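Local structure of oxidoreductase, 2OG-Fe oxygenase family protein, putative, expressed (Oryza sativa subsp. japonica, 5XOI) at residues 162-168 / 199-205; 39-43 / 75-81; 8-12 / 113-117; 29-33 / 213-219. The protein probably works as an iron(II)- and 2-oxoglutarate-dependent dioxygenase of the AlkB family, this chain being its C-terminal oxygenase domain with manganese in the metal site. All blocks are in the same frame, centred on the assembly; numbering follows the deposited sequence.

Interaction 1. Residues 162-168 / 199-205; sequences DTAEFLY and HGVSRIK. With MN (manganese (II) ion), chain C.
H199 meets F166 where the pair of strands reaches the metal: CZ of F166 sits 3.5 Å from CB of H199. The two rings come together rim to rim, planes 28° apart. NE2 of H199 binds the manganese ion at 2.2 Å. Its chi1 of 58° sets CG between the backbone N and the carbonyl carbon, turning the imidazole toward the metal, while I197 O accepts from ND1 and fixes the ring's rotation. H139 and D141 complete the facial triad of two histidines and a carboxylate, and water 1 takes another metal position.

Behind H199 lies antiparallel backbone pairing. L167 and G200 bond both ways, with L167 N to G200 O at 2.9 Å. Further along, S202 and R203 lie opposite E165 alone, a beta bulge. E165 O takes S202 N at 2.9 Å and also S202 OG, which reaches it from above the carbonyl plane.

On the face of L167 and E165, the E165 side chain runs extended beside R203, and OE2 makes a salt bridge to K205 NZ at 2.5 Å, met from above the carboxylate plane. With an alanine in place of E165, the K205 ammonium would probably lose this carboxylate and R203 CD its neighbour.

The other face, with A164, F166, V201 and I204, looks into the double-stranded beta-helix: R223 of strand 223-229 touches A164, V201 and I204, and M13 touches F166. Strand 163-169 lies between strands 198-205 and 178-182, and strand 134-139 flanks 198-205.

Interaction 2. Residues 39-43 / 75-81; sequences SGGFY and RPFDGAQ
R75 reaches across to G40 and G41 with its guanidinium as a flat plate. From CB the chain bends twice, at chi2 (121°) and chi3 (65°), which swings CD beside G40 CA and turns the plate over that glycine. NE donates to D78 OD1 at 3.1 Å. CZ rests 3.4 Å from G40 CA, while F77 CZ lies over the opposite face, offset toward the rim. NH1 gives a bond to G41 O of 2.8 Å, in that carbonyl's plane, and passes 3.5 Å from Y43 CD1. R75 NH2 lies 2.9 Å from D78 OD2, completing the side-on grip. It also holds water 4, which donates to F42 O.

F77 also turns its edge onto the face of Y43, centroids 4.7 Å apart and planes at 51°. Beside the plate, A80 CB packs 3.5 Å from G40 N.

D78 OD1 accepts A80 N in an Asx turn, and water 3 links its OD2 to G40 N. One buried arginine ties the loop between helix 22-37 and strand 55-59 to that between strand 70-72 and helix 87-106: D78 probably offsets its charge, and the two-bond grip probably fixes the plate's rotation, leaving NH1 directed at G41 O.

Interaction 3. Residues 8-12 / 113-117; sequences YLRPG and DVEEL
E115 reaches out from the loop after helix 87-106 and sets its carboxylate between Y8 and G12 at the end of edge strand 6-10. The polar contacts come first. Y8 OH donates to E115 OE2 over a very short 2.5 Å, the oxygen lying at the ring's edge, near its plane, while the carboxylate is turned 56° against the ring. OE1 accepts G12 N at 2.9 Å on its syn side, though 33° out of the carboxylate plane. The glutamate chain is extended beyond CG, with CG anti to the carbonyl carbon (chi1 -77°), an extended shape that carries the carboxylate to Y8 and G12.

Carbon contacts fill in around these bonds. P11 lies between the two donors: its CA is 3.4 Å from E115 OE1 and its CB 3.8 Å from OE2. Farther along, L117 CD2 rests against G12 O at 3.5 Å. Helix 87-106 backs the pair, with L104 touching both Y8 and E115, and N101 holding L117 N.

Replacing E115 with a leucine would probably leave the Y8 hydroxyl and G12 N without their shared acceptor.

Each carboxylate oxygen thus has its own uncharged donor, one a phenol and the other a backbone amide. Such a pair would be expected to stabilise the ionised form of E115, and it pins the turn of the hairpin between strands 6-10 and 13-16 to the loop that leads toward strand 124-131.

Interaction 4. Residues 29-33 / 213-219; sequences IRRCQ and LTDEAKL
The C-terminal end of helix 211-217 is held against the side of helix 22-37 by I29, R30 and Q33. The short helical segments run at 54° to each other with their axes 11.5 Å apart, so side chains bridge the space. K218 leaves the helix with positive phi, and L219 N returns to T214 O at 3.2 Å, a turn that resembles a Schellman motif.

Q33 does most of the polar work. Its chain is extended beyond CG, and NE2 meets A217 O at 3.1 Å, approaching nearly end-on to that carbonyl, though the N-H itself is bent away (142°); the same nitrogen makes a weak bond to K218 O. R30, stretched out from CG to NE, adds a weak bond from NH2 to E216 O at 3.1 Å. The E216 carboxylate itself turns elsewhere, to H22.

I29 supplies the apolar half. Its CG2 packs on A217 CB at 3.7 Å, and CD1 lies across L219, 4.0 Å from CG. L213 CD1 is a looser neighbour of CG1 at 4.4 Å. L224 of strand 223-229 touches I29 as well, joining helix 22-37 to the main sheet.

K218 NZ folds back onto D215 O at 2.8 Å. The carbonyls from D215 to K218 receive side-chain donors, two of these bonds weak and two from cations, and this positive charge should suit the partial negative end of the helix.

In the fold
Interaction 1 supplies one of the three protein ligands of the metal, H199, and a bound succinate lies about 3 Å from that side chain. Interaction 3 touches interaction 1, Y168 OH packing on L9 CD1 at 3.8 Å. Interaction 4 comes within about 5 Å of interaction 1 by nearest atoms, without touching, and its L219 side chain is about 7 Å from that of R223, which binds 2-oxoglutarate. Interaction 2 joins interaction 4 through F42 CE2 against C32 O, 3.8 Å, and its Y43 side chain stands about 7 Å from that of R48, another cosubstrate residue. Interactions 2 and 3 lie on opposite sides of the chain's centre, their own centres 37 Å apart.

Interaction 1. Residues 162-168 / 199-205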
# COMPACT_ATOMS: atom_id res chain seq x y z
N ASP A 162 11.30 0.91 -8.04
CA ASP A 162 11.73 2.30 -7.92
C ASP A 162 11.10 2.98 -6.70
O ASP A 162 9.98 2.67 -6.29
CB ASP A 162 11.35 3.08 -9.17
CG ASP A 162 12.18 2.69 -10.38
OD1 ASP A 162 13.36 2.29 -10.20
OD2 ASP A 162 11.66 2.80 -11.51
N THR A 163 11.83 3.95 -6.15
CA THR A 163 11.37 4.71 -5.00
C THR A 163 10.22 5.63 -5.38
O THR A 163 10.23 6.25 -6.45
CB THR A 163 12.54 5.52 -4.44
OG1 THR A 163 13.57 4.63 -4.02
CG2 THR A 163 12.09 6.42 -3.28
N ALA A 164 9.23 5.73 -4.49
CA ALA A 164 8.15 6.71 -4.64
C ALA A 164 8.37 7.86 -3.67
O ALA A 164 8.78 7.65 -2.54
CB ALA A 164 6.79 6.08 -4.35
N GLU A 165 8.09 9.08 -4.13
CA GLU A 165 7.93 10.23 -3.25
C GLU A 165 6.47 10.23 -2.79
O GLU A 165 5.56 10.41 -3.61
CB GLU A 165 8.31 11.52 -3.98
CG GLU A 165 9.79 11.55 -4.37
CD GLU A 165 10.24 12.83 -5.05
OE1 GLU A 165 9.64 13.90 -4.81
OE2 GLU A 165 11.23 12.78 -5.83
N PHE A 166 6.25 9.99 -1.50
CA PHE A 166 4.92 9.74 -0.93
C PHE A 166 4.50 10.96 -0.12
O PHE A 166 5.24 11.40 0.77
CB PHE A 166 4.94 8.48 -0.07
CG PHE A 166 3.61 8.09 0.53
CD1 PHE A 166 2.68 7.37 -0.22
CD2 PHE A 166 3.30 8.40 1.85
CE1 PHE A 166 1.46 6.98 0.33
CE2 PHE A 166 2.07 8.01 2.41
CZ PHE A 166 1.16 7.31 1.64
N LEU A 167 3.34 11.53 -0.45
CA LEU A 167 2.83 12.70 0.25
C LEU A 167 1.79 12.27 1.27
O LEU A 167 1.02 11.34 1.02
CB LEU A 167 2.18 13.69 -0.73
CG LEU A 167 3.04 14.73 -1.46
CD1 LEU A 167 4.41 14.23 -1.84
CD2 LEU A 167 2.29 15.22 -2.69
N TYR A 168 1.75 12.95 2.42
CA TYR A 168 0.71 12.67 3.40
C TYR A 168 0.41 13.90 4.24
O TYR A 168 1.30 14.72 4.51
CB TYR A 168 1.09 11.49 4.31
CG TYR A 168 2.38 11.66 5.08
CD1 TYR A 168 3.61 11.39 4.49
CD2 TYR A 168 2.36 12.06 6.42
CE1 TYR A 168 4.80 11.54 5.20
CE2 TYR A 168 3.54 12.21 7.14
CZ TYR A 168 4.75 11.95 6.53
OH TYR A 168 5.92 12.11 7.26
N HIS A 199 -3.27 11.22 1.15
CA HIS A 199 -1.96 10.69 0.78
C HIS A 199 -1.94 10.42 -0.72
O HIS A 199 -2.97 10.37 -1.39
CB HIS A 199 -1.61 9.41 1.56
CG HIS A 199 -2.62 8.32 1.38
ND1 HIS A 199 -3.80 8.29 2.09
CD2 HIS A 199 -2.65 7.27 0.53
CE1 HIS A 199 -4.51 7.25 1.70
NE2 HIS A 199 -3.83 6.62 0.75
N GLY A 200 -0.73 10.28 -1.25
CA GLY A 200 -0.60 10.01 -2.67
C GLY A 200 0.86 9.87 -3.05
O GLY A 200 1.76 9.89 -2.21
N VAL A 201 1.09 9.74 -4.36
CA VAL A 201 2.43 9.52 -4.90
C VAL A 201 2.70 10.66 -5.87
O VAL A 201 2.04 10.77 -6.91
CB VAL A 201 2.56 8.14 -5.58
CG1 VAL A 201 3.92 8.05 -6.29
CG2 VAL A 201 2.47 7.02 -4.54
N SER A 202 3.64 11.53 -5.52
CA SER A 202 3.91 12.69 -6.36
C SER A 202 4.90 12.41 -7.48
O SER A 202 4.92 13.14 -8.48
CB SER A 202 4.41 13.85 -5.51
OG SER A 202 5.57 13.46 -4.78
N ARG A 203 5.71 11.36 -7.33
CA ARG A 203 6.80 11.11 -8.26
C ARG A 203 7.35 9.72 -8.02
O ARG A 203 7.41 9.25 -6.88
CB ARG A 203 7.91 12.15 -8.06
CG ARG A 203 8.80 12.41 -9.24
CD ARG A 203 9.83 13.46 -8.82
NE ARG A 203 10.56 14.02 -9.95
CZ ARG A 203 11.38 13.33 -10.73
NH1 ARG A 203 11.55 12.03 -10.51
NH2 ARG A 203 12.02 13.92 -11.73
N ILE A 204 7.75 9.06 -9.10
CA ILE A 204 8.57 7.85 -9.04
C ILE A 204 9.99 8.26 -9.40
O ILE A 204 10.20 8.94 -10.42
CB ILE A 204 8.05 6.76 -10.00
CG1 ILE A 204 6.55 6.46 -9.78
CG2 ILE A 204 8.91 5.50 -9.88
CD1 ILE A 204 6.19 5.91 -8.40
N LYS A 205 10.96 7.89 -8.57
CA LYS A 205 12.36 8.23 -8.83
C LYS A 205 12.94 7.21 -9.79
O LYS A 205 13.08 6.03 -9.43
CB LYS A 205 13.17 8.24 -7.53
CG LYS A 205 12.70 9.25 -6.49
CD LYS A 205 13.62 9.23 -5.27
CE LYS A 205 13.30 10.34 -4.29
NZ LYS A 205 13.34 11.68 -4.93
MN MN C . -4.70 5.23 -0.74
O HOH W 1 -3.75 3.42 0.36

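Interaction 2. Residues 39-43 / 75-81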
# COMPACT_ATOMS: atom_id res chain seq x y z
N SER A 39 -6.51 -13.94 -15.65
CA SER A 39 -7.86 -13.44 -15.41
C SER A 39 -7.89 -12.55 -14.17
O SER A 39 -7.33 -12.89 -13.12
CB SER A 39 -8.83 -14.61 -15.24
OG SER A 39 -10.17 -14.16 -15.08
N GLY A 40 -8.53 -11.39 -14.29
CA GLY A 40 -8.52 -10.46 -13.18
C GLY A 40 -7.20 -9.75 -12.97
O GLY A 40 -6.91 -9.31 -11.85
N GLY A 41 -6.39 -9.63 -14.03
CA GLY A 41 -5.09 -9.00 -13.95
C GLY A 41 -5.15 -7.49 -14.10
O GLY A 41 -6.21 -6.86 -13.99
N PHE A 42 -3.98 -6.91 -14.38
CA PHE A 42 -3.84 -5.46 -14.39
C PHE A 42 -4.70 -4.81 -15.47
O PHE A 42 -4.88 -5.35 -16.57
CB PHE A 42 -2.38 -5.08 -14.63
CG PHE A 42 -1.51 -5.21 -13.40
CD1 PHE A 42 -1.51 -4.22 -12.44
CD2 PHE A 42 -0.70 -6.31 -13.23
CE1 PHE A 42 -0.70 -4.33 -11.30
CE2 PHE A 42 0.09 -6.44 -12.10
CZ PHE A 42 0.09 -5.44 -11.14
N TYR A 43 -5.24 -3.64 -15.15
CA TYR A 43 -5.94 -2.81 -16.14
C TYR A 43 -5.72 -1.36 -15.78
O TYR A 43 -5.33 -1.03 -14.65
CB TYR A 43 -7.43 -3.11 -16.20
CG TYR A 43 -8.22 -2.70 -14.96
CD1 TYR A 43 -8.20 -3.50 -13.82
CD2 TYR A 43 -8.99 -1.53 -14.94
CE1 TYR A 43 -8.92 -3.17 -12.70
CE2 TYR A 43 -9.73 -1.18 -13.81
CZ TYR A 43 -9.69 -2.01 -12.69
OH TYR A 43 -10.40 -1.70 -11.57
N ARG A 75 -14.90 -7.81 -10.90
CA ARG A 75 -14.78 -6.57 -11.66
C ARG A 75 -15.98 -6.44 -12.57
O ARG A 75 -16.27 -7.37 -13.34
CB ARG A 75 -13.50 -6.55 -12.49
CG ARG A 75 -12.22 -6.45 -11.71
CD ARG A 75 -11.35 -7.65 -12.02
NE ARG A 75 -10.89 -7.69 -13.42
CZ ARG A 75 -9.68 -7.30 -13.83
NH1 ARG A 75 -8.80 -6.83 -12.96
NH2 ARG A 75 -9.36 -7.40 -15.10
N PRO A 76 -16.72 -5.33 -12.52
CA PRO A 76 -17.90 -5.20 -13.39
C PRO A 76 -17.58 -5.26 -14.88
O PRO A 76 -18.33 -5.89 -15.63
CB PRO A 76 -18.47 -3.84 -12.99
CG PRO A 76 -18.04 -3.65 -11.60
CD PRO A 76 -16.66 -4.26 -11.52
N PHE A 77 -16.48 -4.64 -15.33
CA PHE A 77 -16.29 -4.46 -16.76
C PHE A 77 -15.99 -5.77 -17.49
O PHE A 77 -16.31 -5.88 -18.68
CB PHE A 77 -15.19 -3.43 -17.03
CG PHE A 77 -13.81 -3.87 -16.59
CD1 PHE A 77 -13.36 -3.60 -15.31
CD2 PHE A 77 -12.96 -4.51 -17.47
CE1 PHE A 77 -12.09 -4.00 -14.91
CE2 PHE A 77 -11.70 -4.91 -17.08
CZ PHE A 77 -11.27 -4.65 -15.81
N ASP A 78 -15.38 -6.76 -16.83
CA ASP A 78 -15.15 -8.04 -17.48
C ASP A 78 -15.62 -9.25 -16.68
O ASP A 78 -15.40 -10.38 -17.13
CB ASP A 78 -13.66 -8.21 -17.86
CG ASP A 78 -12.71 -8.25 -16.66
OD1 ASP A 78 -13.16 -8.19 -15.50
OD2 ASP A 78 -11.47 -8.33 -16.89
N GLY A 79 -16.27 -9.05 -15.54
CA GLY A 79 -16.78 -10.15 -14.76
C GLY A 79 -15.74 -11.02 -14.07
O GLY A 79 -16.12 -12.03 -13.46
N ALA A 80 -14.46 -10.67 -14.12
CA ALA A 80 -13.44 -11.52 -13.52
C ALA A 80 -13.47 -11.45 -12.00
O ALA A 80 -13.62 -10.38 -11.42
CB ALA A 80 -12.05 -11.12 -14.02
N GLN A 81 -13.29 -12.60 -11.37
CA GLN A 81 -13.10 -12.56 -9.92
C GLN A 81 -11.62 -12.35 -9.61
O GLN A 81 -10.76 -12.94 -10.25
CB GLN A 81 -13.57 -13.86 -9.27
CG GLN A 81 -13.37 -13.90 -7.77
CD GLN A 81 -14.00 -15.12 -7.12
OE1 GLN A 81 -14.92 -15.73 -7.67
NE2 GLN A 81 -13.50 -15.49 -5.94
O HOH W 2 -9.28 -14.95 -12.09
O HOH W 3 -9.77 -10.53 -16.75
O HOH W 4 -7.40 -6.78 -17.20

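Interaction 3. Residues 8-12 / 113-117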
# COMPACT_ATOMS: atom_id res chain seq x y z
N TYR A 8 8.82 6.68 13.23
CA TYR A 8 7.52 7.18 13.65
C TYR A 8 7.21 8.46 12.87
O TYR A 8 7.94 9.45 13.00
CB TYR A 8 7.55 7.44 15.16
CG TYR A 8 6.29 7.98 15.76
CD1 TYR A 8 6.07 9.34 15.88
CD2 TYR A 8 5.32 7.12 16.26
CE1 TYR A 8 4.91 9.84 16.45
CE2 TYR A 8 4.17 7.61 16.83
CZ TYR A 8 3.97 8.96 16.93
OH TYR A 8 2.82 9.44 17.52
N LEU A 9 6.16 8.43 12.06
CA LEU A 9 5.85 9.60 11.24
C LEU A 9 4.80 10.50 11.87
O LEU A 9 4.85 11.72 11.67
CB LEU A 9 5.37 9.16 9.85
CG LEU A 9 6.34 8.35 9.00
CD1 LEU A 9 5.83 8.29 7.57
CD2 LEU A 9 7.74 8.93 9.05
N ARG A 10 3.87 9.93 12.60
CA ARG A 10 2.81 10.62 13.31
C ARG A 10 2.00 9.56 14.04
O ARG A 10 2.22 8.36 13.80
CB ARG A 10 1.93 11.45 12.37
CG ARG A 10 1.66 10.86 11.02
CD ARG A 10 0.79 11.83 10.24
NE ARG A 10 -0.59 11.79 10.74
CZ ARG A 10 -1.51 12.72 10.48
NH1 ARG A 10 -1.20 13.76 9.71
NH2 ARG A 10 -2.73 12.60 10.98
N PRO A 11 1.09 9.93 14.94
CA PRO A 11 0.39 8.91 15.71
C PRO A 11 -0.29 7.86 14.83
O PRO A 11 -1.08 8.18 13.93
CB PRO A 11 -0.61 9.73 16.54
CG PRO A 11 0.09 11.02 16.76
CD PRO A 11 0.82 11.29 15.47
N GLY A 12 0.07 6.60 15.05
CA GLY A 12 -0.46 5.50 14.28
C GLY A 12 0.10 5.36 12.89
O GLY A 12 -0.50 4.68 12.05
N ASP A 113 -0.26 8.49 26.41
CA ASP A 113 -0.78 7.14 26.28
C ASP A 113 0.16 6.28 25.45
O ASP A 113 0.90 6.76 24.59
CB ASP A 113 -2.16 7.16 25.62
CG ASP A 113 -3.20 7.90 26.44
OD1 ASP A 113 -2.89 8.30 27.58
OD2 ASP A 113 -4.33 8.08 25.93
N VAL A 114 0.12 4.97 25.71
CA VAL A 114 0.80 3.99 24.88
C VAL A 114 0.05 3.84 23.57
O VAL A 114 -1.17 3.61 23.56
CB VAL A 114 0.89 2.64 25.61
CG1 VAL A 114 1.58 1.59 24.75
CG2 VAL A 114 1.58 2.80 26.96
N GLU A 115 0.76 3.96 22.45
CA GLU A 115 0.13 3.77 21.15
C GLU A 115 0.16 2.31 20.74
O GLU A 115 1.07 1.55 21.09
CB GLU A 115 0.84 4.60 20.07
CG GLU A 115 0.50 6.08 20.08
CD GLU A 115 1.12 6.80 18.89
OE1 GLU A 115 1.09 6.25 17.77
OE2 GLU A 115 1.64 7.92 19.08
N GLU A 116 -0.86 1.91 19.99
CA GLU A 116 -0.99 0.53 19.55
C GLU A 116 -1.89 0.50 18.32
O GLU A 116 -3.00 1.02 18.36
CB GLU A 116 -1.59 -0.33 20.66
CG GLU A 116 -1.40 -1.82 20.45
CD GLU A 116 -1.86 -2.63 21.66
OE1 GLU A 116 -2.70 -2.13 22.44
OE2 GLU A 116 -1.36 -3.75 21.85
N LEU A 117 -1.39 -0.12 17.25
CA LEU A 117 -2.21 -0.27 16.05
C LEU A 117 -3.15 -1.46 16.20
O LEU A 117 -2.73 -2.51 16.69
CB LEU A 117 -1.31 -0.48 14.85
CG LEU A 117 -0.55 0.76 14.36
CD1 LEU A 117 0.71 0.32 13.65
CD2 LEU A 117 -1.44 1.61 13.45

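Interaction 4. Residues 29-33 / 213-219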
# COMPACT_ATOMS: atom_id res chain seq x y z
N ILE A 29 7.05 -10.03 -6.41
CA ILE A 29 7.07 -9.62 -7.82
C ILE A 29 6.64 -10.78 -8.71
O ILE A 29 5.79 -10.61 -9.60
CB ILE A 29 8.47 -9.12 -8.22
CG1 ILE A 29 8.88 -7.89 -7.41
CG2 ILE A 29 8.52 -8.86 -9.75
CD1 ILE A 29 8.07 -6.65 -7.69
N ARG A 30 7.22 -11.96 -8.50
CA ARG A 30 6.91 -13.09 -9.38
C ARG A 30 5.43 -13.46 -9.30
O ARG A 30 4.79 -13.69 -10.33
CB ARG A 30 7.81 -14.28 -9.03
CG ARG A 30 9.23 -14.12 -9.57
CD ARG A 30 10.07 -15.36 -9.26
NE ARG A 30 11.43 -15.25 -9.79
CZ ARG A 30 12.49 -15.86 -9.26
NH1 ARG A 30 12.34 -16.63 -8.19
NH2 ARG A 30 13.69 -15.71 -9.80
N ARG A 31 4.85 -13.47 -8.09
CA ARG A 31 3.42 -13.77 -7.97
C ARG A 31 2.57 -12.71 -8.65
O ARG A 31 1.58 -13.04 -9.32
CB ARG A 31 3.02 -13.90 -6.50
CG ARG A 31 3.54 -15.15 -5.82
CD ARG A 31 3.23 -15.09 -4.33
NE ARG A 31 3.74 -16.25 -3.60
CZ ARG A 31 3.01 -17.30 -3.27
NH1 ARG A 31 1.72 -17.34 -3.61
NH2 ARG A 31 3.55 -18.30 -2.60
N CYS A 32 2.93 -11.44 -8.49
CA CYS A 32 2.16 -10.36 -9.11
C CYS A 32 2.35 -10.33 -10.62
O CYS A 32 1.42 -9.96 -11.36
CB CYS A 32 2.56 -9.03 -8.48
SG CYS A 32 1.96 -8.75 -6.82
N GLN A 33 3.52 -10.73 -11.12
CA GLN A 33 3.70 -10.82 -12.56
C GLN A 33 2.76 -11.85 -13.17
O GLN A 33 2.15 -11.61 -14.22
CB GLN A 33 5.15 -11.18 -12.89
CG GLN A 33 6.12 -10.04 -12.72
CD GLN A 33 7.55 -10.48 -12.86
OE1 GLN A 33 7.89 -11.63 -12.56
NE2 GLN A 33 8.41 -9.57 -13.29
N LEU A 213 17.23 -6.93 -7.40
CA LEU A 213 15.80 -7.20 -7.57
C LEU A 213 15.40 -7.12 -9.03
O LEU A 213 14.66 -7.98 -9.53
CB LEU A 213 14.99 -6.22 -6.73
CG LEU A 213 13.48 -6.43 -6.80
CD1 LEU A 213 13.13 -7.84 -6.35
CD2 LEU A 213 12.74 -5.38 -5.98
N THR A 214 15.87 -6.08 -9.74
CA THR A 214 15.60 -5.99 -11.17
C THR A 214 16.08 -7.23 -11.89
O THR A 214 15.39 -7.76 -12.78
CB THR A 214 16.28 -4.75 -11.73
OG1 THR A 214 15.73 -3.58 -11.11
CG2 THR A 214 16.08 -4.66 -13.24
N ASP A 215 17.25 -7.74 -11.50
CA ASP A 215 17.88 -8.88 -12.17
C ASP A 215 17.19 -10.19 -11.81
O ASP A 215 16.90 -11.00 -12.69
CB ASP A 215 19.36 -8.96 -11.80
CG ASP A 215 20.24 -8.07 -12.66
OD1 ASP A 215 19.70 -7.29 -13.48
OD2 ASP A 215 21.47 -8.15 -12.50
N GLU A 216 16.96 -10.43 -10.52
CA GLU A 216 16.42 -11.73 -10.12
C GLU A 216 14.94 -11.84 -10.44
O GLU A 216 14.48 -12.91 -10.86
CB GLU A 216 16.68 -11.97 -8.64
CG GLU A 216 18.17 -12.08 -8.30
CD GLU A 216 18.41 -12.38 -6.83
OE1 GLU A 216 17.48 -12.89 -6.17
OE2 GLU A 216 19.54 -12.10 -6.35
N ALA A 217 14.18 -10.76 -10.26
CA ALA A 217 12.74 -10.78 -10.49
C ALA A 217 12.35 -10.35 -11.90
O ALA A 217 11.16 -10.40 -12.23
CB ALA A 217 12.03 -9.87 -9.48
N LYS A 218 13.32 -9.96 -12.73
CA LYS A 218 13.05 -9.43 -14.07
C LYS A 218 12.00 -8.32 -14.02
O LYS A 218 11.00 -8.32 -14.75
CB LYS A 218 12.63 -10.55 -15.03
CG LYS A 218 13.69 -11.63 -15.23
CD LYS A 218 15.05 -11.02 -15.56
CE LYS A 218 16.16 -12.07 -15.54
NZ LYS A 218 17.51 -11.46 -15.34
N LEU A 219 12.24 -7.35 -13.14
CA LEU A 219 11.30 -6.26 -12.90
C LEU A 219 11.42 -5.19 -13.97
O LEU A 219 12.51 -4.70 -14.25
CB LEU A 219 11.57 -5.64 -11.52
CG LEU A 219 10.43 -5.25 -10.58
CD1 LEU A 219 10.86 -4.01 -9.81
CD2 LEU A 219 9.11 -5.01 -11.31